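Local coordinates for protein 6-phosphogluconate dehydrogenase, NAD-binding (PDB 3PEF) that reduces succinic semialdehyde to gamma-hydroxybutyrate with an NADP(H) cofactor, as a member of the beta-hydroxyacid dehydrogenase family, at residues R226-A231 / D277-F282; V174-G179 / K239-A244; F116-V121 / G162-G167; C58-A63 / Y144-P149. The protein carries 2 engineered substitutions. One frame throughout, in Å; residues are numbered along the deposited sequence.

Contact 1: residues R226-A231 / D277-F282. With NAP (NADP nicotinamide-adenine-dinucleotide phosphate), chain I.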
loop_
_atom_site.group_PDB
_atom_site.type_symbol
_atom_site.label_atom_id
_atom_site.label_comp_id
_atom_site.label_asym_id
_atom_site.label_seq_id
_atom_site.Cartn_x
_atom_site.Cartn_y
_atom_site.Cartn_z
ATOM N N ARG A 226 -23.783 0.584 13.964
ATOM C CA ARG A 226 -23.225 1.920 13.821
ATOM C C ARG A 226 -23.003 2.570 15.193
ATOM O O ARG A 226 -23.166 3.777 15.358
ATOM C CB ARG A 226 -24.144 2.795 12.954
ATOM C CG ARG A 226 -24.394 2.259 11.536
ATOM C CD ARG A 226 -23.238 2.563 10.576
ATOM N NE ARG A 226 -22.865 1.387 9.787
ATOM C CZ ARG A 226 -23.427 1.035 8.630
ATOM N NH1 ARG A 226 -24.396 1.768 8.105
ATOM N NH2 ARG A 226 -23.024 -0.055 8.000
ATOM N N ASN A 227 -22.631 1.760 16.177
ATOM C CA ASN A 227 -22.251 2.265 17.497
ATOM C C ASN A 227 -20.720 2.282 17.601
ATOM O O ASN A 227 -20.072 1.231 17.590
ATOM C CB ASN A 227 -22.873 1.383 18.590
ATOM C CG ASN A 227 -22.394 1.744 19.987
ATOM O OD1 ASN A 227 -21.649 2.706 20.184
ATOM N ND2 ASN A 227 -22.828 0.971 20.969
ATOM N N PHE A 228 -20.142 3.474 17.684
ATOM C CA PHE A 228 -18.688 3.604 17.694
ATOM C C PHE A 228 -18.205 4.308 18.955
ATOM O O PHE A 228 -17.184 5.003 18.941
ATOM C CB PHE A 228 -18.218 4.350 16.442
ATOM C CG PHE A 228 -18.547 3.634 15.164
ATOM C CD1 PHE A 228 -17.829 2.507 14.784
ATOM C CD2 PHE A 228 -19.580 4.077 14.352
ATOM C CE1 PHE A 228 -18.130 1.840 13.620
ATOM C CE2 PHE A 228 -19.892 3.413 13.187
ATOM C CZ PHE A 228 -19.159 2.293 12.814
ATOM N N ALA A 229 -18.955 4.148 20.045
ATOM C CA ALA A 229 -18.523 4.704 21.328
ATOM C C ALA A 229 -17.131 4.151 21.627
ATOM O O ALA A 229 -16.881 2.954 21.436
ATOM C CB ALA A 229 -19.504 4.338 22.442
ATOM N N PRO A 230 -16.215 5.020 22.081
ATOM C CA PRO A 230 -14.797 4.654 22.191
ATOM C C PRO A 230 -14.493 3.626 23.281
ATOM O O PRO A 230 -14.789 3.844 24.440
ATOM C CB PRO A 230 -14.115 5.985 22.522
ATOM C CG PRO A 230 -15.216 6.816 23.165
ATOM C CD PRO A 230 -16.458 6.431 22.435
ATOM N N ALA A 231 -13.902 2.504 22.898
ATOM C CA ALA A 231 -13.295 1.596 23.874
ATOM C C ALA A 231 -11.782 1.725 23.722
ATOM O O ALA A 231 -11.060 1.956 24.688
ATOM C CB ALA A 231 -13.747 0.153 23.644
ATOM N N ASP A 277 -14.340 4.894 18.644
ATOM C CA ASP A 277 -13.643 3.608 18.677
ATOM C C ASP A 277 -12.821 3.391 17.416
ATOM O O ASP A 277 -13.184 3.882 16.345
ATOM C CB ASP A 277 -14.628 2.451 18.800
ATOM C CG ASP A 277 -13.938 1.163 19.189
ATOM O OD1 ASP A 277 -13.289 1.146 20.259
ATOM O OD2 ASP A 277 -14.020 0.186 18.418
ATOM N N PHE A 278 -11.736 2.623 17.522
ATOM C CA PHE A 278 -10.918 2.392 16.337
ATOM C C PHE A 278 -11.692 1.660 15.236
ATOM O O PHE A 278 -11.347 1.763 14.065
ATOM C CB PHE A 278 -9.579 1.720 16.672
ATOM C CG PHE A 278 -9.675 0.252 16.982
ATOM C CD1 PHE A 278 -10.405 -0.199 18.061
ATOM C CD2 PHE A 278 -8.987 -0.676 16.201
ATOM C CE1 PHE A 278 -10.475 -1.558 18.351
ATOM C CE2 PHE A 278 -9.044 -2.028 16.491
ATOM C CZ PHE A 278 -9.788 -2.467 17.571
ATOM N N SER A 279 -12.764 0.963 15.593
ATOM C CA SER A 279 -13.601 0.341 14.568
ATOM C C SER A 279 -14.291 1.381 13.693
ATOM O O SER A 279 -14.840 1.038 12.651
ATOM C CB SER A 279 -14.645 -0.595 15.185
ATOM O OG SER A 279 -15.361 0.067 16.212
ATOM N N ALA A 280 -14.259 2.650 14.106
ATOM C CA ALA A 280 -14.817 3.718 13.274
ATOM C C ALA A 280 -14.119 3.858 11.918
ATOM O O ALA A 280 -14.627 4.526 11.013
ATOM C CB ALA A 280 -14.837 5.073 14.037
ATOM N N ILE A 281 -12.951 3.234 11.766
ATOM C CA ILE A 281 -12.294 3.231 10.462
ATOM C C ILE A 281 -13.266 2.716 9.392
ATOM O O ILE A 281 -13.172 3.087 8.217
ATOM C CB ILE A 281 -10.963 2.413 10.464
ATOM C CG1 ILE A 281 -10.190 2.651 9.168
ATOM C CG2 ILE A 281 -11.229 0.942 10.734
ATOM C CD1 ILE A 281 -8.915 1.814 8.997
ATOM N N PHE A 282 -14.218 1.878 9.792
ATOM C CA PHE A 282 -15.238 1.396 8.857
ATOM C C PHE A 282 -15.950 2.518 8.098
ATOM O O PHE A 282 -16.352 2.339 6.944
ATOM C CB PHE A 282 -16.297 0.564 9.581
ATOM C CG PHE A 282 -17.443 0.143 8.697
ATOM C CD1 PHE A 282 -17.327 -0.971 7.863
ATOM C CD2 PHE A 282 -18.638 0.849 8.699
ATOM C CE1 PHE A 282 -18.387 -1.373 7.045
ATOM C CE2 PHE A 282 -19.705 0.452 7.885
ATOM C CZ PHE A 282 -19.579 -0.660 7.057
HETATM P PA NAP I . -7.229 8.111 27.000
HETATM O O1A NAP I . -7.244 9.086 25.888
HETATM O O2A NAP I . -8.542 7.836 27.613
HETATM O O5B NAP I . -6.210 8.592 28.139
HETATM C C5B NAP I . -5.010 9.233 27.802
HETATM C C4B NAP I . -4.379 9.689 29.105
HETATM O O4B NAP I . -3.144 10.306 28.809
HETATM C C3B NAP I . -5.239 10.741 29.800
HETATM O O3B NAP I . -5.083 10.511 31.181
HETATM C C2B NAP I . -4.547 12.034 29.422
HETATM O O2B NAP I . -4.726 13.093 30.327
HETATM C C1B NAP I . -3.104 11.563 29.441
HETATM N N9A NAP I . -2.228 12.511 28.738
HETATM C C8A NAP I . -2.194 12.744 27.385
HETATM N N7A NAP I . -1.264 13.697 27.144
HETATM C C5A NAP I . -0.722 14.077 28.318
HETATM C C6A NAP I . 0.270 14.993 28.623
HETATM N N6A NAP I . 0.848 15.691 27.654
HETATM N N1A NAP I . 0.630 15.181 29.931
HETATM C C2A NAP I . 0.018 14.448 30.933
HETATM N N3A NAP I . -0.964 13.527 30.620
HETATM C C4A NAP I . -1.320 13.343 29.331
HETATM O O3 NAP I . -6.622 6.766 26.405
HETATM P PN NAP I . -6.427 5.340 27.067
HETATM O O1N NAP I . -7.070 4.321 26.222
HETATM O O2N NAP I . -6.741 5.371 28.510
HETATM O O5D NAP I . -4.836 5.321 26.812
HETATM C C5D NAP I . -3.870 5.130 27.810
HETATM C C4D NAP I . -2.796 4.223 27.211
HETATM O O4D NAP I . -3.223 2.884 27.137
HETATM C C3D NAP I . -2.479 4.589 25.776
HETATM O O3D NAP I . -1.085 4.413 25.646
HETATM C C2D NAP I . -3.248 3.576 24.942
HETATM O O2D NAP I . -2.613 3.366 23.712
HETATM C C1D NAP I . -3.112 2.362 25.827
HETATM N N1N NAP I . -4.112 1.281 25.686
HETATM C C2N NAP I . -5.421 1.565 25.429
HETATM C C3N NAP I . -6.361 0.540 25.353
HETATM C C7N NAP I . -7.807 0.862 25.122
HETATM O O7N NAP I . -8.598 -0.152 24.607
HETATM N N7N NAP I . -8.336 2.072 25.370
HETATM C C4N NAP I . -5.973 -0.791 25.542
HETATM C C5N NAP I . -4.639 -1.065 25.834
HETATM C C6N NAP I . -3.716 -0.022 25.920
HETATM P P2B NAP I . -6.052 14.037 30.273
HETATM O O1X NAP I . -5.663 15.323 30.987
HETATM O O2X NAP I . -6.402 14.288 28.841
HETATM O O3X NAP I . -7.197 13.342 30.954
HETATM O O HOH W 1 -17.474 0.213 17.999
#

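Contact 2: residues V174-G179 / K239-A244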
loop_
_atom_site.group_PDB
_atom_site.type_symbol
_atom_site.label_atom_id
_atom_site.label_comp_id
_atom_site.label_asym_id
_atom_site.label_seq_id
_atom_site.Cartn_x
_atom_site.Cartn_y
_atom_site.Cartn_z
ATOM N N VAL A 174 2.003 -6.870 18.573
ATOM C CA VAL A 174 0.662 -7.401 18.728
ATOM C C VAL A 174 -0.416 -6.408 18.292
ATOM O O VAL A 174 -1.406 -6.783 17.644
ATOM C CB VAL A 174 0.456 -7.869 20.185
ATOM C CG1 VAL A 174 -1.005 -8.063 20.491
ATOM C CG2 VAL A 174 1.272 -9.159 20.432
ATOM N N ASN A 175 -0.234 -5.137 18.631
ATOM C CA ASN A 175 -1.209 -4.129 18.194
ATOM C C ASN A 175 -1.190 -3.851 16.703
ATOM O O ASN A 175 -2.197 -3.462 16.111
ATOM C CB ASN A 175 -1.052 -2.826 18.963
ATOM C CG ASN A 175 -2.038 -2.731 20.085
ATOM O OD1 ASN A 175 -2.316 -3.735 20.745
ATOM N ND2 ASN A 175 -2.616 -1.549 20.285
ATOM N N MET A 176 -0.022 -4.036 16.103
ATOM C CA MET A 176 0.114 -3.843 14.674
ATOM C C MET A 176 -0.757 -4.842 13.920
ATOM O O MET A 176 -1.464 -4.468 12.990
ATOM C CB MET A 176 1.563 -4.009 14.234
ATOM C CG MET A 176 1.764 -3.611 12.779
ATOM S SD MET A 176 3.441 -4.010 12.232
ATOM C CE MET A 176 3.305 -5.793 12.067
ATOM N N VAL A 177 -0.693 -6.107 14.334
ATOM C CA VAL A 177 -1.527 -7.160 13.756
ATOM C C VAL A 177 -3.012 -6.858 13.951
ATOM O O VAL A 177 -3.814 -7.008 13.040
ATOM C CB VAL A 177 -1.212 -8.524 14.403
ATOM C CG1 VAL A 177 -2.202 -9.567 13.926
ATOM C CG2 VAL A 177 0.214 -8.947 14.056
ATOM N N MET A 178 -3.364 -6.419 15.151
ATOM C CA MET A 178 -4.743 -6.063 15.456
ATOM C C MET A 178 -5.258 -4.899 14.594
ATOM O O MET A 178 -6.413 -4.900 14.164
ATOM C CB MET A 178 -4.887 -5.717 16.933
ATOM C CG MET A 178 -6.348 -5.490 17.372
ATOM S SD MET A 178 -6.501 -4.830 19.043
ATOM C CE MET A 178 -5.754 -3.201 18.825
ATOM N N GLY A 179 -4.400 -3.915 14.342
ATOM C CA GLY A 179 -4.776 -2.785 13.510
ATOM C C GLY A 179 -4.997 -3.193 12.061
ATOM O O GLY A 179 -5.985 -2.797 11.441
ATOM N N LYS A 239 -1.654 5.878 16.505
ATOM C CA LYS A 239 -0.377 6.144 17.151
ATOM C C LYS A 239 0.424 4.834 17.283
ATOM O O LYS A 239 1.633 4.811 17.076
ATOM C CB LYS A 239 -0.597 6.792 18.534
ATOM C CG LYS A 239 0.672 6.895 19.404
ATOM C CD LYS A 239 0.825 5.720 20.377
ATOM C CE LYS A 239 -0.315 5.675 21.370
ATOM N NZ LYS A 239 -0.189 4.598 22.390
ATOM N N ASP A 240 -0.260 3.747 17.622
ATOM C CA ASP A 240 0.402 2.450 17.764
ATOM C C ASP A 240 0.958 1.973 16.425
ATOM O O ASP A 240 2.073 1.474 16.356
ATOM C CB ASP A 240 -0.542 1.397 18.356
ATOM C CG ASP A 240 -0.791 1.592 19.861
ATOM O OD1 ASP A 240 -0.196 2.499 20.497
ATOM O OD2 ASP A 240 -1.604 0.823 20.414
ATOM N N LEU A 241 0.187 2.150 15.358
ATOM C CA LEU A 241 0.639 1.783 14.023
ATOM C C LEU A 241 1.840 2.651 13.614
ATOM O O LEU A 241 2.823 2.167 13.057
ATOM C CB LEU A 241 -0.515 1.935 13.035
ATOM C CG LEU A 241 -1.316 0.717 12.546
ATOM C CD1 LEU A 241 -0.996 -0.602 13.278
ATOM C CD2 LEU A 241 -2.812 1.000 12.542
ATOM N N ARG A 242 1.754 3.944 13.900
ATOM C CA ARG A 242 2.881 4.852 13.696
ATOM C C ARG A 242 4.132 4.282 14.349
ATOM O O ARG A 242 5.182 4.175 13.725
ATOM C CB ARG A 242 2.543 6.199 14.329
ATOM C CG ARG A 242 3.613 7.286 14.283
ATOM C CD ARG A 242 2.891 8.630 14.547
ATOM N NE ARG A 242 2.663 8.809 15.952
ATOM C CZ ARG A 242 1.624 9.412 16.532
ATOM N NH1 ARG A 242 1.615 9.464 17.848
ATOM N NH2 ARG A 242 0.608 9.944 15.854
ATOM N N LEU A 243 4.009 3.896 15.611
ATOM C CA LEU A 243 5.162 3.412 16.358
ATOM C C LEU A 243 5.696 2.074 15.864
ATOM O O LEU A 243 6.910 1.826 15.932
ATOM C CB LEU A 243 4.837 3.328 17.850
ATOM C CG LEU A 243 4.513 4.658 18.531
ATOM C CD1 LEU A 243 4.151 4.346 19.971
ATOM C CD2 LEU A 243 5.691 5.655 18.450
ATOM N N ALA A 244 4.798 1.199 15.405
ATOM C CA ALA A 244 5.201 -0.112 14.871
ATOM C C ALA A 244 5.979 0.028 13.556
ATOM O O ALA A 244 7.013 -0.625 13.331
ATOM C CB ALA A 244 3.968 -1.017 14.672
#

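Contact 3: residues F116-V121 / G162-G167. With EDO (1,2-ethanediol), chain N.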
loop_
_atom_site.group_PDB
_atom_site.type_symbol
_atom_site.label_atom_id
_atom_site.label_comp_id
_atom_site.label_asym_id
_atom_site.label_seq_id
_atom_site.Cartn_x
_atom_site.Cartn_y
_atom_site.Cartn_z
ATOM N N PHE A 116 12.600 1.001 37.825
ATOM C CA PHE A 116 11.670 1.145 36.709
ATOM C C PHE A 116 11.278 -0.157 36.015
ATOM O O PHE A 116 12.114 -1.037 35.821
ATOM C CB PHE A 116 12.226 2.111 35.671
ATOM C CG PHE A 116 11.326 2.298 34.495
ATOM C CD1 PHE A 116 10.246 3.155 34.567
ATOM C CD2 PHE A 116 11.542 1.594 33.320
ATOM C CE1 PHE A 116 9.408 3.318 33.481
ATOM C CE2 PHE A 116 10.719 1.761 32.234
ATOM C CZ PHE A 116 9.649 2.628 32.313
ATOM N N LEU A 117 10.003 -0.243 35.629
ATOM C CA LEU A 117 9.416 -1.411 34.968
ATOM C C LEU A 117 8.473 -0.846 33.918
ATOM O O LEU A 117 7.670 0.028 34.226
ATOM C CB LEU A 117 8.566 -2.195 35.978
ATOM C CG LEU A 117 8.397 -3.724 36.149
ATOM C CD1 LEU A 117 6.936 -4.099 36.411
ATOM C CD2 LEU A 117 9.011 -4.619 35.063
ATOM N N GLU A 118 8.549 -1.311 32.682
ATOM C CA GLU A 118 7.481 -0.977 31.740
ATOM C C GLU A 118 6.499 -2.115 31.793
ATOM O O GLU A 118 6.908 -3.257 31.937
ATOM C CB GLU A 118 7.996 -0.815 30.315
ATOM C CG GLU A 118 8.528 -2.094 29.698
ATOM C CD GLU A 118 8.953 -1.898 28.253
ATOM O OE1 GLU A 118 9.572 -2.813 27.678
ATOM O OE2 GLU A 118 8.668 -0.825 27.682
ATOM N N ALA A 119 5.206 -1.824 31.697
ATOM C CA ALA A 119 4.230 -2.908 31.614
ATOM C C ALA A 119 2.995 -2.520 30.819
ATOM O O ALA A 119 1.916 -2.366 31.387
ATOM C CB ALA A 119 3.859 -3.414 33.024
ATOM N N PRO A 120 3.147 -2.367 29.488
ATOM C CA PRO A 120 1.977 -2.079 28.650
ATOM C C PRO A 120 1.044 -3.283 28.669
ATOM O O PRO A 120 1.472 -4.381 29.051
ATOM C CB PRO A 120 2.583 -1.905 27.256
ATOM C CG PRO A 120 3.798 -2.809 27.278
ATOM C CD PRO A 120 4.349 -2.649 28.686
ATOM N N VAL A 121 -0.206 -3.088 28.267
ATOM C CA VAL A 121 -1.206 -4.137 28.410
ATOM C C VAL A 121 -1.923 -4.453 27.109
ATOM O O VAL A 121 -1.993 -3.626 26.194
ATOM C CB VAL A 121 -2.281 -3.786 29.493
ATOM C CG1 VAL A 121 -1.625 -3.351 30.765
ATOM C CG2 VAL A 121 -3.231 -2.695 28.998
ATOM N N GLY A 162 11.803 -9.733 29.923
ATOM C CA GLY A 162 13.226 -9.444 29.914
ATOM C C GLY A 162 13.514 -7.995 30.233
ATOM O O GLY A 162 12.826 -7.389 31.050
ATOM N N ASP A 163 14.523 -7.435 29.579
ATOM C CA ASP A 163 14.937 -6.049 29.826
ATOM C C ASP A 163 13.952 -5.023 29.248
ATOM O O ASP A 163 13.176 -5.332 28.341
ATOM C CB ASP A 163 16.320 -5.808 29.227
ATOM C CG ASP A 163 17.377 -6.712 29.822
ATOM O OD1 ASP A 163 17.256 -7.057 31.019
ATOM O OD2 ASP A 163 18.333 -7.072 29.094
ATOM N N VAL A 164 14.015 -3.800 29.756
ATOM C CA VAL A 164 13.140 -2.728 29.287
ATOM C C VAL A 164 13.236 -2.626 27.780
ATOM O O VAL A 164 14.335 -2.640 27.216
ATOM C CB VAL A 164 13.512 -1.368 29.909
ATOM C CG1 VAL A 164 12.517 -0.277 29.454
ATOM C CG2 VAL A 164 13.539 -1.477 31.432
ATOM N N GLY A 165 12.084 -2.536 27.124
ATOM C CA GLY A 165 12.066 -2.453 25.679
ATOM C C GLY A 165 11.373 -3.647 25.065
ATOM O O GLY A 165 10.687 -3.506 24.051
ATOM N N LYS A 166 11.541 -4.814 25.690
ATOM C CA LYS A 166 10.929 -6.057 25.220
ATOM C C LYS A 166 9.407 -6.003 25.362
ATOM O O LYS A 166 8.677 -6.477 24.497
ATOM C CB LYS A 166 11.486 -7.269 25.981
ATOM C CG LYS A 166 12.906 -7.676 25.580
ATOM C CD LYS A 166 12.896 -8.536 24.324
ATOM C CE LYS A 166 14.278 -8.657 23.672
ATOM N NZ LYS A 166 14.467 -7.657 22.564
ATOM N N GLY A 167 8.935 -5.420 26.459
ATOM C CA GLY A 167 7.511 -5.227 26.648
ATOM C C GLY A 167 6.906 -4.299 25.603
ATOM O O GLY A 167 5.851 -4.602 25.020
HETATM C C1 EDO N . 15.112 -0.505 34.236
HETATM O O1 EDO N . 14.900 -0.619 35.644
HETATM C C2 EDO N . 15.779 0.822 33.890
HETATM O O2 EDO N . 16.140 0.778 32.505
#

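Contact 4: residues C58-A63 / Y144-P149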
loop_
_atom_site.group_PDB
_atom_site.type_symbol
_atom_site.label_atom_id
_atom_site.label_comp_id
_atom_site.label_asym_id
_atom_site.label_seq_id
_atom_site.Cartn_x
_atom_site.Cartn_y
_atom_site.Cartn_z
ATOM N N CYS A 58 4.508 7.157 47.363
ATOM C CA CYS A 58 4.101 5.772 47.122
ATOM C C CYS A 58 5.299 4.883 46.803
ATOM O O CYS A 58 6.224 5.310 46.126
ATOM C CB CYS A 58 3.066 5.691 45.991
ATOM S SG CYS A 58 1.549 6.631 46.326
ATOM N N PRO A 59 5.287 3.639 47.306
ATOM C CA PRO A 59 6.393 2.705 47.064
ATOM C C PRO A 59 6.430 2.266 45.597
ATOM O O PRO A 59 7.503 2.102 45.035
ATOM C CB PRO A 59 6.044 1.513 47.955
ATOM C CG PRO A 59 4.981 2.006 48.890
ATOM C CD PRO A 59 4.246 3.058 48.171
ATOM N N VAL A 60 5.254 2.090 44.999
ATOM C CA VAL A 60 5.120 1.703 43.603
ATOM C C VAL A 60 4.030 2.552 42.968
ATOM O O VAL A 60 2.936 2.669 43.527
ATOM C CB VAL A 60 4.682 0.234 43.484
ATOM C CG1 VAL A 60 4.449 -0.127 42.027
ATOM C CG2 VAL A 60 5.726 -0.680 44.134
ATOM N N THR A 61 4.319 3.137 41.806
ATOM C CA THR A 61 3.341 3.973 41.098
ATOM C C THR A 61 3.151 3.481 39.664
ATOM O O THR A 61 4.126 3.221 38.951
ATOM C CB THR A 61 3.777 5.463 41.072
ATOM O OG1 THR A 61 3.844 5.968 42.417
ATOM C CG2 THR A 61 2.774 6.297 40.268
ATOM N N PHE A 62 1.898 3.347 39.244
ATOM C CA PHE A 62 1.583 2.925 37.877
ATOM C C PHE A 62 1.236 4.154 37.039
ATOM O O PHE A 62 0.665 5.111 37.560
ATOM C CB PHE A 62 0.407 1.947 37.879
ATOM C CG PHE A 62 0.629 0.731 38.740
ATOM C CD1 PHE A 62 1.441 -0.310 38.297
ATOM C CD2 PHE A 62 0.026 0.628 39.988
ATOM C CE1 PHE A 62 1.656 -1.432 39.097
ATOM C CE2 PHE A 62 0.232 -0.489 40.793
ATOM C CZ PHE A 62 1.053 -1.522 40.344
ATOM N N ALA A 63 1.583 4.138 35.754
ATOM C CA ALA A 63 1.210 5.231 34.849
ATOM C C ALA A 63 0.546 4.675 33.603
ATOM O O ALA A 63 0.987 3.656 33.062
ATOM C CB ALA A 63 2.423 6.065 34.465
ATOM N N TYR A 144 9.041 -5.853 39.617
ATOM C CA TYR A 144 8.014 -6.725 39.053
ATOM C C TYR A 144 7.353 -7.490 40.195
ATOM O O TYR A 144 6.131 -7.513 40.322
ATOM C CB TYR A 144 8.659 -7.688 38.063
ATOM C CG TYR A 144 7.739 -8.719 37.449
ATOM C CD1 TYR A 144 6.854 -8.372 36.438
ATOM C CD2 TYR A 144 7.795 -10.056 37.847
ATOM C CE1 TYR A 144 6.016 -9.324 35.849
ATOM C CE2 TYR A 144 6.969 -11.008 37.271
ATOM C CZ TYR A 144 6.077 -10.636 36.266
ATOM O OH TYR A 144 5.249 -11.578 35.681
ATOM N N ASP A 145 8.172 -8.094 41.049
ATOM C CA ASP A 145 7.644 -8.913 42.130
ATOM C C ASP A 145 6.881 -8.043 43.140
ATOM O O ASP A 145 5.830 -8.432 43.658
ATOM C CB ASP A 145 8.772 -9.716 42.799
ATOM C CG ASP A 145 9.305 -10.840 41.907
ATOM O OD1 ASP A 145 8.494 -11.470 41.188
ATOM O OD2 ASP A 145 10.530 -11.103 41.928
ATOM N N GLU A 146 7.398 -6.847 43.388
ATOM C CA GLU A 146 6.753 -5.925 44.311
ATOM C C GLU A 146 5.408 -5.402 43.794
ATOM O O GLU A 146 4.487 -5.194 44.575
ATOM C CB GLU A 146 7.688 -4.764 44.660
ATOM C CG GLU A 146 7.144 -3.866 45.747
ATOM C CD GLU A 146 8.173 -2.871 46.249
ATOM O OE1 GLU A 146 7.768 -1.878 46.895
ATOM O OE2 GLU A 146 9.381 -3.085 46.002
ATOM N N ALA A 147 5.291 -5.196 42.486
ATOM C CA ALA A 147 4.056 -4.662 41.925
ATOM C C ALA A 147 3.005 -5.751 41.701
ATOM O O ALA A 147 1.832 -5.460 41.481
ATOM C CB ALA A 147 4.337 -3.913 40.622
ATOM N N MET A 148 3.430 -7.006 41.766
ATOM C CA MET A 148 2.545 -8.128 41.456
ATOM C C MET A 148 1.168 -8.077 42.129
ATOM O O MET A 148 0.167 -8.390 41.500
ATOM C CB MET A 148 3.232 -9.464 41.764
ATOM C CG MET A 148 2.499 -10.669 41.181
ATOM S SD MET A 148 2.291 -10.560 39.385
ATOM C CE MET A 148 3.968 -10.848 38.831
ATOM N N PRO A 149 1.105 -7.693 43.413
ATOM C CA PRO A 149 -0.213 -7.701 44.063
ATOM C C PRO A 149 -1.163 -6.724 43.395
ATOM O O PRO A 149 -2.377 -6.941 43.387
ATOM C CB PRO A 149 0.091 -7.236 45.493
ATOM C CG PRO A 149 1.513 -7.592 45.708
ATOM C CD PRO A 149 2.186 -7.392 44.367
HETATM O O HOH W 2 9.097 0.429 46.587
#

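Contact 1: residues R226-A231 / D277-F282
The ring of Phe228, its CG anti to the carbonyl carbon (chi1 -62°), lies against the short 3-10 turn 278-280: Phe228 CD1 reaches Ala280 CA at 3.6 Å, and Ser279 OG stands at the ring edge, in its plane. Farther out, the guanidinium of Arg226 crosses Phe282 obliquely, NH2 of Arg226 coming to 3.4 Å from CE2 of Phe282 with the two planes 24° apart. The polar half of the contact turns on Asp277. Asp277 N gives an almost straight bond to Phe228 O (2.9 Å). Asp277 OD1 receives Ala231 N (3.0 Å) from above the carboxylate plane, while OD2 takes Ser279 N in an Asx turn and, on its anti lone pair, the hydroxyl Ser279 OG at 2.6 Å. Ala231, held this way, offers its O to the carboxamide N7N of NADP at 2.8 Å. An alanine at Asp277 would lose the carboxylate that ties Ala231 to the turn, and would probably loosen the loop that presents Ala231 O to the nicotinamide carboxamide. Asp277 OD2 also pairs with Lys219 of helix 214-224, and Phe282 packs on Cys186 of helix 166-194, so the two loops lie against helices of the all-helical C-terminal domain.

Contact 2: residues V174-G179 / K239-A244
Lys239, at the start of the segment, does not touch helix 174-179; Lys239 NZ turns back to Asp240 OD1, on the syn lone pair, in a 2.8 Å salt bridge. The same NZ is hydrogen-bonded to NADP O2D and to Thr96 O, which places this end of the helix at the cofactor. Asp240 sends its other oxygen across: Asp240 OD2 lies 2.6 Å from Asn175 ND2, but the N-H...O angle is only 124°, so the bond is weak, and the amide and carboxylate planes are 58° apart. The stronger partner of Asn175 is Lys171, whose NZ bonds Asn175 OD1; Lys171 is the predicted active-site residue, and Asp240 is thus probably a second-shell neighbour of it. The segments belong to helices 166-194 and 234-251 of the all-helical C-terminal domain of the beta-hydroxyacid dehydrogenases, and their local axes cross at -121° with a closest approach of 9.0 Å. Leu241, next along, puts CD1 over the backbone of the facing helix, 3.7 Å from Met176 CA. Gly179 makes room for that methyl, since a beta carbon there would clash with Leu241 CD1. One turn beyond Asp240, Ala244 CB points at the Met176 side chain, 3.9 Å from Met176 CB. Met176 runs extended through CG and SD, alongside Ala244, before bending at chi3; on helix 256-270 it also touches Ser258, and Gly188 of a second subunit packs against it.

Contact 3: residues F116-V121 / G162-G167
Where the Rossmann-type domain hands over to the long helix 166-194, the buried carboxylate of Glu118 on strand 115-122 meets the first turn of that helix. Glu118 CG takes the crowded position between backbone N and carbonyl carbon (chi1 66°), and the chain then extends straight to the helix start. There Glu118 OE1 accepts from Gly165 N, the N-cap amide, at 2.6 Å and from 55° out of the carboxylate plane; Ala168 N is a further donor to it. The helix start would probably stabilise the negative charge. Gly167 fits tightly, for a beta carbon there would lie about 3.0 Å from Glu118 OE1. An alanine in place of Glu118 would remove the carboxylate, and would probably leave the helix-start amides without this acceptor and Ser102 without its partner on OE2. The other end is looser: partly exposed Val164 brings CG1 to the edge of the Phe116 ring, and a 1,2-ethanediol, probably from the crystallisation liquor, lies beside it, its C1 3.4 Å from Val164 CG2.

Contact 4: residues C58-A63 / Y144-P149
Strand 60-63 runs at 76° to helix 144-149, their short axes 9.5 Å apart at closest approach, with Val60 and Ala147 facing each other at a CA separation of 6.7 Å. The methyl of Ala147 is the point on the helix that both Val60 and Phe62 meet. Ala147 CB sits 4.0 Å from Val60 CG1 and equally far from Phe62 CE1. Within the strand, Val60 CG1 also covers one face of the Phe62 ring, offset toward its rim, so methyl, ring and alanine form a compact apolar group. At the margin, Glu146 stretches out with CG anti to its backbone N (chi1 -173°); Glu146 and Val60 lie alongside each other, pointing opposite ways, with Glu146 OE1 3.6 Å from Val60 CG2. A water bridges the edge, donating to Glu146 OE1 at 2.7 Å and to Pro59 O at 2.8 Å, while OE2 of Glu146 is salt-bridged to Arg115. This is helix-on-sheet packing of the Rossmann-type domain: helix 141-154 lies across strand 60-63, which is flanked in the sheet by the parallel strands 3-7 and 90-93.

Overall arrangement
Contact 4 lies within the nucleotide-binding domain, and contact 3 joins its sheet to the start of helix 166-194; the two touch through Leu117 and Tyr144, whereas contacts 1 and 2 lie in the helical domain and meet where Phe278 packs on Met178. Helix 166-194 links contacts 2 and 3, whose centres are about 17 Å apart. Contacts 2, 3 and 4 are buried; contact 1 is only partly so, with the exposed Arg226 at one end. Chemistry follows place: contact 4 is mainly apolar with a water at its margin, contact 3 centres on a carboxylate at a helix start, contact 1 ties an aspartate to the cofactor-binding Ala231, and contact 2 combines a weak amide-carboxylate bond with apolar helix packing.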